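Local coordinates for protein carboxypeptidase 1 (Deinococcus radiodurans str. R1, PDB 5GIV) that probably removes amino acids one at a time from the C-terminus of peptides, with broad specificity, as a zinc-dependent carboxypeptidase of the M32 family, at residues Thr98-Ala102 / Glu103-Glu107; Val184-Ala187 / Asp188-Ala192. One frame throughout, in Å; residues are numbered along the deposited sequence.

Both contacts are local, within single continuous runs of chain, so neither closes a long loop; they follow in series, without nesting or crossing. Contact 1, the earlier, covers the short link by which helix 81-99 gives way to helix 102-122, near helices 43-62 and 128-147. The chain then runs on to helix 169-193, and contact 2 spans two of its last turns, which are packed against the C-terminal helix 487-501 and loop residues such as Val343 and Leu355. The two lie on opposite sides of the chain's centre, about 47 Å apart between their own centres, and both are away from the zinc site of His266, His270 and Glu296 in this mainly helical M32 fold.

Contact 1: residues Thr98-Ala102 / Glu103-Glu107; sequences TRIPA and EFVRE
A chi1 of -54° in Ile100 puts CG1 beside the backbone N and turns the CG2 methyl to the far side from it, while Phe104 (chi1 -176°) swings its ring away from its own N, so that methyl and ring meet. CG2 lies 3.5 Å from CD2 of Phe104, the side chains meeting at a slant. The same methyl reaches CG2 of Val105, 3.9 Å away; branched aliphatic groups suit this place, needing no polar partners. The Phe104 ring is buried, packed on Leu141, Gln144 and Ala145 of helix 128-147 and meeting Tyr148 edge-to-face, a seam between helices that suits a large aromatic.

Pro101 stands at the N-cap position. Its ring nitrogen carries no hydrogen, which costs the new helix no bond, because amides at a helix start have no preceding turn to donate to. Its carbonyl opens the hydrogen-bond ladder: N of Val105 donates to O of Pro101 at 3.0 Å, in the carbonyl plane. Next, N of Arg106 bonds to O of Ala102 at 3.1 Å.

The Arg106 side chain bends at chi3 and folds back, so that the Ala102 oxygen sits above the centre of one guanidinium face. The small CB of Ala102 leaves room for this, 3.8 Å from NH1 of Arg106. At the guanidinium edge, Glu103 OE1 accepts from NH2 of Arg106 at 2.9 Å through its anti lone pair; a weak bond from NE joins the same oxygen. An acidic residue in this first turn would be favoured by the helix dipole, and Arg106, one turn on, can meet it. Together these features make a helix start with proline at the N-cap position, after a two-residue link, Ile100 and Pro101, between consecutive helices 81-99 and 102-122 at the surface of this mainly helical M32 fold.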
ATOM      1  N   THR A  98      20.382  16.483  14.413  1.00 26.86           N
ATOM      2  CA  THR A  98      21.187  16.136  15.577  1.00 26.97           C
ATOM      3  C   THR A  98      21.057  17.157  16.695  1.00 27.04           C
ATOM      4  O   THR A  98      21.419  16.856  17.837  1.00 27.17           O
ATOM      5  CB  THR A  98      22.678  16.013  15.206  1.00 26.99           C
ATOM      6  OG1 THR A  98      23.162  17.258  14.667  1.00 26.92           O
ATOM      7  CG2 THR A  98      22.889  14.902  14.193  1.00 26.95           C
ATOM      8  N   ARG A  99      20.524  18.341  16.402  1.00 29.27           N
ATOM      9  CA  ARG A  99      20.375  19.360  17.433  1.00 29.33           C
ATOM     10  C   ARG A  99      19.421  18.890  18.522  1.00 29.39           C
ATOM     11  O   ARG A  99      19.615  19.193  19.704  1.00 29.50           O
ATOM     12  CB  ARG A  99      19.869  20.662  16.813  1.00 29.24           C
ATOM     13  CG  ARG A  99      19.828  21.832  17.784  1.00 29.30           C
ATOM     14  CD  ARG A  99      21.211  22.467  17.921  1.00 29.36           C
ATOM     15  NE  ARG A  99      21.602  23.125  16.673  1.00 29.29           N
ATOM     16  CZ  ARG A  99      21.297  24.382  16.358  1.00 29.26           C
ATOM     17  NH1 ARG A  99      20.603  25.140  17.196  1.00 29.31           N
ATOM     18  NH2 ARG A  99      21.683  24.885  15.195  1.00 29.22           N
ATOM     19  N   ILE A 100      18.366  18.179  18.142  1.00 34.31           N
ATOM     20  CA  ILE A 100      17.326  17.763  19.074  1.00 34.34           C
ATOM     21  C   ILE A 100      17.670  16.363  19.571  1.00 34.42           C
ATOM     22  O   ILE A 100      17.820  15.448  18.744  1.00 34.37           O
ATOM     23  CB  ILE A 100      15.937  17.795  18.423  1.00 34.24           C
ATOM     24  CG1 ILE A 100      15.682  19.176  17.812  1.00 34.19           C
ATOM     25  CG2 ILE A 100      14.856  17.424  19.442  1.00 34.28           C
ATOM     26  CD1 ILE A 100      14.379  19.276  17.058  1.00 34.10           C
ATOM     27  N   PRO A 101      17.800  16.157  20.878  1.00 25.46           N
ATOM     28  CA  PRO A 101      18.145  14.828  21.396  1.00 25.57           C
ATOM     29  C   PRO A 101      17.142  13.769  20.964  1.00 25.54           C
ATOM     30  O   PRO A 101      15.932  14.016  20.924  1.00 25.46           O
ATOM     31  CB  PRO A 101      18.125  15.025  22.919  1.00 25.69           C
ATOM     32  CG  PRO A 101      18.312  16.485  23.127  1.00 25.68           C
ATOM     33  CD  PRO A 101      17.666  17.159  21.951  1.00 25.52           C
ATOM     34  N   ALA A 102      17.657  12.574  20.651  1.00 37.60           N
ATOM     35  CA  ALA A 102      16.794  11.472  20.231  1.00 37.57           C
ATOM     36  C   ALA A 102      15.749  11.144  21.294  1.00 37.64           C
ATOM     37  O   ALA A 102      14.608  10.794  20.966  1.00 37.57           O
ATOM     38  CB  ALA A 102      17.631  10.235  19.912  1.00 37.63           C
ATOM     39  N   GLU A 103      16.116  11.246  22.573  1.00 55.19           N
ATOM     40  CA  GLU A 103      15.135  11.038  23.632  1.00 55.26           C
ATOM     41  C   GLU A 103      13.933  11.953  23.444  1.00 55.12           C
ATOM     42  O   GLU A 103      12.778  11.515  23.498  1.00 55.08           O
ATOM     43  CB  GLU A 103      15.777  11.283  24.997  1.00 55.45           C
ATOM     44  CG  GLU A 103      15.810  10.061  25.883  1.00 55.64           C
ATOM     45  CD  GLU A 103      14.499   9.293  25.861  1.00 55.62           C
ATOM     46  OE1 GLU A 103      14.382   8.328  25.065  1.00 55.59           O
ATOM     47  OE2 GLU A 103      13.579   9.663  26.629  1.00 55.64           O
ATOM     48  N   PHE A 104      14.197  13.240  23.220  1.00 25.19           N
ATOM     49  CA  PHE A 104      13.127  14.217  23.064  1.00 25.06           C
ATOM     50  C   PHE A 104      12.303  13.945  21.810  1.00 24.93           C
ATOM     51  O   PHE A 104      11.090  14.166  21.800  1.00 24.88           O
ATOM     52  CB  PHE A 104      13.708  15.627  23.023  1.00 25.03           C
ATOM     53  CG  PHE A 104      12.671  16.697  22.950  1.00 24.94           C
ATOM     54  CD1 PHE A 104      12.113  17.208  24.111  1.00 25.00           C
ATOM     55  CD2 PHE A 104      12.248  17.190  21.733  1.00 24.81           C
ATOM     56  CE1 PHE A 104      11.161  18.194  24.061  1.00 24.94           C
ATOM     57  CE2 PHE A 104      11.290  18.172  21.675  1.00 24.76           C
ATOM     58  CZ  PHE A 104      10.745  18.676  22.840  1.00 24.82           C
ATOM     59  N   VAL A 105      12.948  13.501  20.732  1.00 24.91           N
ATOM     60  CA  VAL A 105      12.206  13.180  19.516  1.00 24.81           C
ATOM     61  C   VAL A 105      11.151  12.124  19.810  1.00 24.83           C
ATOM     62  O   VAL A 105       9.992  12.246  19.402  1.00 24.76           O
ATOM     63  CB  VAL A 105      13.168  12.711  18.410  1.00 24.77           C
ATOM     64  CG1 VAL A 105      12.388  12.287  17.160  1.00 24.66           C
ATOM     65  CG2 VAL A 105      14.196  13.788  18.101  1.00 24.74           C
ATOM     66  N   ARG A 106      11.540  11.079  20.547  1.00 44.29           N
ATOM     67  CA  ARG A 106      10.621   9.987  20.855  1.00 44.33           C
ATOM     68  C   ARG A 106       9.517  10.424  21.808  1.00 44.35           C
ATOM     69  O   ARG A 106       8.353  10.049  21.628  1.00 44.31           O
ATOM     70  CB  ARG A 106      11.398   8.801  21.428  1.00 44.48           C
ATOM     71  CG  ARG A 106      12.198   8.020  20.381  1.00 44.49           C
ATOM     72  CD  ARG A 106      12.810   6.762  20.978  1.00 44.65           C
ATOM     73  NE  ARG A 106      13.805   7.100  21.991  1.00 44.79           N
ATOM     74  CZ  ARG A 106      15.102   7.258  21.740  1.00 44.83           C
ATOM     75  NH1 ARG A 106      15.567   7.093  20.505  1.00 44.77           N
ATOM     76  NH2 ARG A 106      15.932   7.574  22.726  1.00 44.96           N
ATOM     77  N   GLU A 107       9.858  11.206  22.832  1.00 44.55           N
ATOM     78  CA  GLU A 107       8.840  11.654  23.776  1.00 44.57           C
ATOM     79  C   GLU A 107       7.780  12.495  23.071  1.00 44.44           C
ATOM     80  O   GLU A 107       6.577  12.269  23.239  1.00 44.43           O
ATOM     81  CB  GLU A 107       9.486  12.434  24.926  1.00 44.67           C
ATOM     82  CG  GLU A 107       8.488  12.866  25.993  1.00 44.72           C
ATOM     83  CD  GLU A 107       9.025  13.937  26.930  1.00 44.80           C
ATOM     84  OE1 GLU A 107      10.120  14.481  26.664  1.00 44.83           O
ATOM     85  OE2 GLU A 107       8.349  14.229  27.946  1.00 44.85           O
TER

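Contact 2: residues Val184-Ala187 / Asp188-Ala192; sequences VPLA and DAVIA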
ATOM      1  N   VAL A 184     -11.343  41.692   3.631  1.00 23.54           N
ATOM      2  CA  VAL A 184     -12.569  41.846   4.423  1.00 23.47           C
ATOM      3  C   VAL A 184     -13.599  42.711   3.710  1.00 23.63           C
ATOM      4  O   VAL A 184     -14.760  42.286   3.594  1.00 23.53           O
ATOM      5  CB  VAL A 184     -12.239  42.389   5.823  1.00 23.49           C
ATOM      6  CG1 VAL A 184     -13.524  42.720   6.570  1.00 23.44           C
ATOM      7  CG2 VAL A 184     -11.415  41.388   6.624  1.00 23.29           C
ATOM      8  N   PRO A 185     -13.276  43.921   3.256  1.00 26.36           N
ATOM      9  CA  PRO A 185     -14.291  44.716   2.545  1.00 26.51           C
ATOM     10  C   PRO A 185     -14.755  44.059   1.260  1.00 26.44           C
ATOM     11  O   PRO A 185     -15.946  44.101   0.937  1.00 26.42           O
ATOM     12  CB  PRO A 185     -13.577  46.050   2.288  1.00 26.80           C
ATOM     13  CG  PRO A 185     -12.391  46.050   3.246  1.00 26.79           C
ATOM     14  CD  PRO A 185     -11.998  44.635   3.410  1.00 26.53           C
ATOM     15  N   LEU A 186     -13.840  43.466   0.497  1.00 19.50           N
ATOM     16  CA  LEU A 186     -14.239  42.802  -0.739  1.00 19.44           C
ATOM     17  C   LEU A 186     -15.150  41.609  -0.448  1.00 19.19           C
ATOM     18  O   LEU A 186     -16.127  41.370  -1.167  1.00 19.13           O
ATOM     19  CB  LEU A 186     -12.997  42.360  -1.516  1.00 19.47           C
ATOM     20  CG  LEU A 186     -13.235  41.601  -2.823  1.00 19.41           C
ATOM     21  CD1 LEU A 186     -14.016  42.478  -3.789  1.00 19.58           C
ATOM     22  CD2 LEU A 186     -11.926  41.162  -3.442  1.00 19.43           C
ATOM     23  N   ALA A 187     -14.848  40.853   0.611  1.00 24.07           N
ATOM     24  CA  ALA A 187     -15.702  39.728   0.972  1.00 23.87           C
ATOM     25  C   ALA A 187     -17.055  40.215   1.473  1.00 23.85           C
ATOM     26  O   ALA A 187     -18.100  39.669   1.100  1.00 23.74           O
ATOM     27  CB  ALA A 187     -15.015  38.850   2.023  1.00 23.70           C
ATOM     28  N   ASP A 188     -17.057  41.229   2.344  1.00 27.11           N
ATOM     29  CA  ASP A 188     -18.323  41.765   2.827  1.00 27.09           C
ATOM     30  C   ASP A 188     -19.169  42.272   1.671  1.00 27.18           C
ATOM     31  O   ASP A 188     -20.388  42.069   1.648  1.00 27.07           O
ATOM     32  CB  ASP A 188     -18.075  42.868   3.857  1.00 27.22           C
ATOM     33  CG  ASP A 188     -17.601  42.323   5.206  1.00 27.10           C
ATOM     34  OD1 ASP A 188     -17.671  41.096   5.436  1.00 26.90           O
ATOM     35  OD2 ASP A 188     -17.161  43.127   6.047  1.00 27.21           O
ATOM     36  N   ALA A 189     -18.541  42.929   0.693  1.00 25.30           N
ATOM     37  CA  ALA A 189     -19.303  43.409  -0.456  1.00 25.35           C
ATOM     38  C   ALA A 189     -19.845  42.250  -1.270  1.00 25.17           C
ATOM     39  O   ALA A 189     -20.990  42.297  -1.737  1.00 25.10           O
ATOM     40  CB  ALA A 189     -18.447  44.316  -1.338  1.00 25.58           C
ATOM     41  N   VAL A 190     -19.047  41.192  -1.441  1.00 21.53           N
ATOM     42  CA  VAL A 190     -19.531  40.034  -2.186  1.00 21.38           C
ATOM     43  C   VAL A 190     -20.689  39.378  -1.448  1.00 21.19           C
ATOM     44  O   VAL A 190     -21.718  39.045  -2.046  1.00 21.09           O
ATOM     45  CB  VAL A 190     -18.389  39.040  -2.455  1.00 21.35           C
ATOM     46  CG1 VAL A 190     -18.950  37.750  -2.994  1.00 21.18           C
ATOM     47  CG2 VAL A 190     -17.399  39.629  -3.452  1.00 21.54           C
ATOM     48  N   ILE A 191     -20.565  39.225  -0.131  1.00 21.80           N
ATOM     49  CA  ILE A 191     -21.632  38.597   0.635  1.00 21.63           C
ATOM     50  C   ILE A 191     -22.894  39.438   0.594  1.00 21.65           C
ATOM     51  O   ILE A 191     -24.006  38.899   0.546  1.00 21.51           O
ATOM     52  CB  ILE A 191     -21.160  38.357   2.079  1.00 21.56           C
ATOM     53  CG1 ILE A 191     -20.075  37.267   2.098  1.00 21.49           C
ATOM     54  CG2 ILE A 191     -22.349  38.046   2.991  1.00 21.41           C
ATOM     55  CD1 ILE A 191     -19.325  37.167   3.405  1.00 21.46           C
ATOM     56  N   ALA A 192     -22.752  40.765   0.580  1.00 24.80           N
ATOM     57  CA  ALA A 192     -23.911  41.643   0.579  1.00 24.79           C
ATOM     58  C   ALA A 192     -24.559  41.736  -0.786  1.00 24.75           C
ATOM     59  O   ALA A 192     -25.742  42.076  -0.871  1.00 24.66           O
ATOM     60  CB  ALA A 192     -23.527  43.045   1.062  1.00 24.96           C
TER
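Val184 and Asp188 run alongside each other from successive turns of an alpha-helix, CG1 of Val184 3.7 Å from OD2 of Asp188. Beneath them, N of Asp188 donates to O of Val184 at 2.8 Å, in a nearly straight i to i+4 bond (168° at the hydrogen). The carboxylate folds back over that carbonyl because CG stands beside the backbone N (chi1 -74°). Its charge is met beyond the helix, where OD1 forms a salt bridge with Arg345; aspartate, short and acidic, suits this partly exposed face.

Three more rungs continue the ladder, Ala189 to Pro185, Val190 to Leu186 and Ile191 to Ala187. Pro185 lacks an amide hydrogen, and the helix is kinked there for want of a bond to the preceding turn, yet its own carbonyl still accepts from Ala189 N.

On another side of the helix, CD1 of Leu186 approaches CG2 of Val190 at 4.4 Å, a loose apolar contact one turn apart. Val190 is buried against Tyr497 and Tyr501 of helix 487-501 and against Val343 and Leu355, where a compact apolar side chain suits, while Leu186 packs on Arg494 and Val503. Around the helix, Ile191 folds over the carbonyl that its own amide grips: CG1 of Ile191 sits 3.3 Å from O of Ala187.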